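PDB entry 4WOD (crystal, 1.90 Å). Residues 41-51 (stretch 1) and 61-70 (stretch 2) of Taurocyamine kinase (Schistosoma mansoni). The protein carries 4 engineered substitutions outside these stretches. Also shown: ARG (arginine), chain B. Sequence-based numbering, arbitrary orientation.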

# COMPACT_ATOMS: atom_id res chain seq x y z
N SER A 41 29.53 12.86 25.00
CA SER A 41 30.72 12.60 25.81
C SER A 41 31.91 12.18 24.93
O SER A 41 33.05 12.21 25.38
N LEU A 42 31.64 11.78 23.69
CA LEU A 42 32.72 11.44 22.77
C LEU A 42 32.98 12.61 21.81
O LEU A 42 33.75 12.47 20.87
N GLY A 43 32.31 13.74 22.07
CA GLY A 43 32.58 14.98 21.37
C GLY A 43 31.78 15.20 20.10
O GLY A 43 32.05 16.14 19.36
N GLY A 44 30.82 14.33 19.84
CA GLY A 44 30.01 14.43 18.64
C GLY A 44 28.90 15.46 18.74
O GLY A 44 28.48 15.82 19.85
N THR A 45 28.42 15.94 17.59
CA THR A 45 27.35 16.94 17.51
C THR A 45 26.14 16.43 16.74
O THR A 45 26.27 15.48 15.95
N LEU A 46 24.99 17.06 16.97
CA LEU A 46 23.77 16.72 16.24
C LEU A 46 23.91 17.00 14.74
O LEU A 46 23.35 16.27 13.91
N ALA A 47 24.64 18.06 14.39
CA ALA A 47 24.98 18.31 12.97
C ALA A 47 25.61 17.06 12.34
O ALA A 47 25.26 16.68 11.21
N GLN A 48 26.53 16.41 13.05
CA GLN A 48 27.15 15.21 12.51
C GLN A 48 26.13 14.10 12.31
O GLN A 48 26.23 13.34 11.33
N CYS A 49 25.15 14.01 13.22
CA CYS A 49 24.07 13.02 13.11
C CYS A 49 23.16 13.22 11.88
O CYS A 49 22.74 12.24 11.27
N VAL A 50 22.83 14.47 11.57
CA VAL A 50 21.83 14.77 10.54
C VAL A 50 22.43 15.17 9.19
O VAL A 50 21.71 15.37 8.21
N ASN A 51 23.75 15.28 9.16
CA ASN A 51 24.47 15.70 7.97
C ASN A 51 24.06 14.94 6.71
O ASN A 51 23.79 15.53 5.68
N LEU A 61 16.02 8.41 7.96
CA LEU A 61 16.51 8.53 9.33
C LEU A 61 17.82 9.31 9.46
O LEU A 61 18.59 9.37 8.52
N PRO A 62 18.07 9.91 10.64
CA PRO A 62 19.42 10.43 10.87
C PRO A 62 20.37 9.26 11.12
O PRO A 62 19.95 8.09 11.06
N ARG A 63 21.62 9.55 11.45
CA ARG A 63 22.47 8.50 12.01
C ARG A 63 22.94 9.01 13.36
O ARG A 63 22.38 9.96 13.89
N SER A 64 23.96 8.39 13.93
CA SER A 64 24.44 8.85 15.23
C SER A 64 25.94 9.04 15.20
O SER A 64 26.67 8.17 14.73
N CYS A 65 26.38 10.19 15.69
CA CYS A 65 27.79 10.53 15.77
C CYS A 65 28.56 9.55 16.66
O CYS A 65 29.74 9.29 16.43
N ASP A 66 27.89 9.03 17.68
CA ASP A 66 28.45 8.00 18.56
C ASP A 66 27.29 7.48 19.40
O ASP A 66 26.18 7.99 19.31
N LEU A 67 27.57 6.51 20.27
CA LEU A 67 26.50 5.80 20.99
C LEU A 67 25.78 6.69 22.00
O LEU A 67 24.65 6.39 22.38
N ASN A 68 26.42 7.77 22.42
CA ASN A 68 25.83 8.69 23.37
C ASN A 68 24.90 9.70 22.74
O ASN A 68 24.34 10.55 23.46
N ALA A 69 24.80 9.67 21.41
CA ALA A 69 23.97 10.64 20.72
C ALA A 69 22.52 10.48 21.15
O ALA A 69 21.79 11.46 21.27
N TYR A 70 22.09 9.23 21.38
CA TYR A 70 20.70 8.99 21.68
C TYR A 70 20.32 9.64 23.01
O TYR A 70 19.24 10.20 23.13

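Cys 49 has more area covered by the other stretch than any other residue here. Its CA-to-CB bond runs sideways to stretch 2, and the m rotamer (chi1 -60°) carries SG across to it. There Cys 49 SG accepts a hydrogen bond from the backbone N of Cys 65 at 3.4 Å. Cys 49 SG also packs 3.9 Å from Ala 69 CB. Cys 65 points toward stretch 1 in the p rotamer. The SG atoms of Cys 49 and Cys 65 are 3.7 Å apart, too far for a disulfide, so they meet as packed side chains. The backbone adds a nearly straight hydrogen bond from Arg 63 N to Cys 49 O, 2.9 Å long.

Gly 44 leaves room for Cys 65, whose SG lies 3.6 Å from Gly 44 CA. A CB at Gly 44 would clash with this SG and with OD2 of Asp 66.

At the start of the helix, Thr 45 points away from stretch 2. Its p rotamer lets Thr 45 OG1 accept from Gln 48 N at 3.3 Å, a capping bond. Gln 48, m then t, bends back so that Gln 48 OE1 accepts from Thr 45 N at 3.0 Å. Gln 48 OE1 also lies 3.6 Å from Cys 65 CB.

Asp 66 also points in, as a p rotamer. Asp 66 OD1 caps Asn 68 N at 2.8 Å within a type I turn, while Asp 66 OD2 lies 3.5 Å from Leu 42 CB. Leu 42 points toward stretch 2 as m, t, with Leu 42 CG 3.9 Å from Asn 68 OD1. Asn 68 is m, and Asn 68 OD1 comes within 2.8 Å of Ser 41 OG, but the angle is poor for a hydrogen bond.

Val 50 CG1 touches Pro 62 CB at 4.3 Å. Arg 63 is m, m, t, and its end leads away, to the bound arginine. Arg 63 NH1 donates to arginine OXT at 2.8 Å, and Leu 61 N to the same OXT at 3.0 Å.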

# COMPACT_ATOMS: atom_id res chain seq x y z
CB SER A 41 30.42 11.52 26.85
OG SER A 41 29.85 10.39 26.22
CB LEU A 42 32.39 10.17 21.97
CG LEU A 42 32.35 8.90 22.83
CD1 LEU A 42 31.97 7.68 22.00
CD2 LEU A 42 33.69 8.68 23.51
CB THR A 45 27.83 18.22 16.82
OG1 THR A 45 28.17 17.91 15.46
CG2 THR A 45 29.04 18.75 17.50
CB LEU A 46 22.58 17.50 16.81
CG LEU A 46 21.15 17.27 16.29
CD1 LEU A 46 20.68 15.79 16.32
CD2 LEU A 46 20.18 18.14 17.09
CB ALA A 47 25.94 19.50 12.84
CB GLN A 48 28.28 14.71 13.41
CG GLN A 48 29.50 15.58 13.36
CD GLN A 48 30.52 15.15 14.37
OE1 GLN A 48 30.17 14.69 15.47
NE2 GLN A 48 31.79 15.26 14.02
CB CYS A 49 23.18 13.02 14.35
SG CYS A 49 23.97 12.63 15.93
CB VAL A 50 20.88 15.93 10.99
CG1 VAL A 50 20.08 15.51 12.22
CG2 VAL A 50 21.67 17.21 11.26
CB ASN A 51 25.97 15.55 8.20
CG ASN A 51 26.78 16.20 7.10
OD1 ASN A 51 26.82 17.42 6.99
ND2 ASN A 51 27.42 15.39 6.29
CB LEU A 61 16.69 7.14 9.93
CG LEU A 61 15.40 6.34 10.11
CD1 LEU A 61 15.69 4.96 10.65
CD2 LEU A 61 14.43 7.08 11.02
CB PRO A 62 19.27 11.27 12.15
CG PRO A 62 18.07 10.62 12.88
CD PRO A 62 17.14 10.20 11.74
CB ARG A 63 23.62 8.14 11.06
CG ARG A 63 23.13 7.64 9.66
CD ARG A 63 22.42 6.25 9.74
NE ARG A 63 22.06 5.68 8.43
CZ ARG A 63 20.95 5.96 7.75
NH1 ARG A 63 20.06 6.83 8.22
NH2 ARG A 63 20.73 5.37 6.58
CB SER A 64 24.03 7.87 16.34
OG SER A 64 24.29 6.53 15.97
CB CYS A 65 27.94 11.96 16.29
SG CYS A 65 27.14 12.35 17.89
CB ASP A 66 29.56 8.56 19.46
CG ASP A 66 29.10 9.73 20.31
OD1 ASP A 66 28.35 9.53 21.28
OD2 ASP A 66 29.52 10.87 20.01
CB LEU A 67 27.07 4.55 21.68
CG LEU A 67 28.15 4.78 22.75
CD1 LEU A 67 27.54 4.88 24.13
CD2 LEU A 67 29.20 3.67 22.73
CB ASN A 68 26.91 9.44 24.14
CG ASN A 68 27.77 8.54 24.96
OD1 ASN A 68 28.95 8.33 24.63
ND2 ASN A 68 27.22 7.99 26.03
CB ALA A 69 24.08 10.49 19.22
CB TYR A 70 20.41 7.48 21.69
CG TYR A 70 20.58 6.86 20.31
CD1 TYR A 70 19.62 7.06 19.33
CD2 TYR A 70 21.70 6.11 19.99
CE1 TYR A 70 19.75 6.53 18.08
CE2 TYR A 70 21.84 5.56 18.72
CZ TYR A 70 20.87 5.77 17.77
OH TYR A 70 20.99 5.24 16.51
N ARG B . 15.45 3.65 7.20
CA ARG B . 16.78 4.14 6.97
C ARG B . 16.92 5.44 6.19
O ARG B . 16.31 5.60 5.11
CB ARG B . 17.64 3.08 6.39
CG ARG B . 18.18 2.17 7.44
CD ARG B . 19.65 2.41 7.49
NE ARG B . 20.25 1.56 8.47
CZ ARG B . 21.32 0.84 8.23
NH1 ARG B . 21.82 0.09 9.16
NH2 ARG B . 21.85 0.87 7.04
OXT ARG B . 17.66 6.22 6.81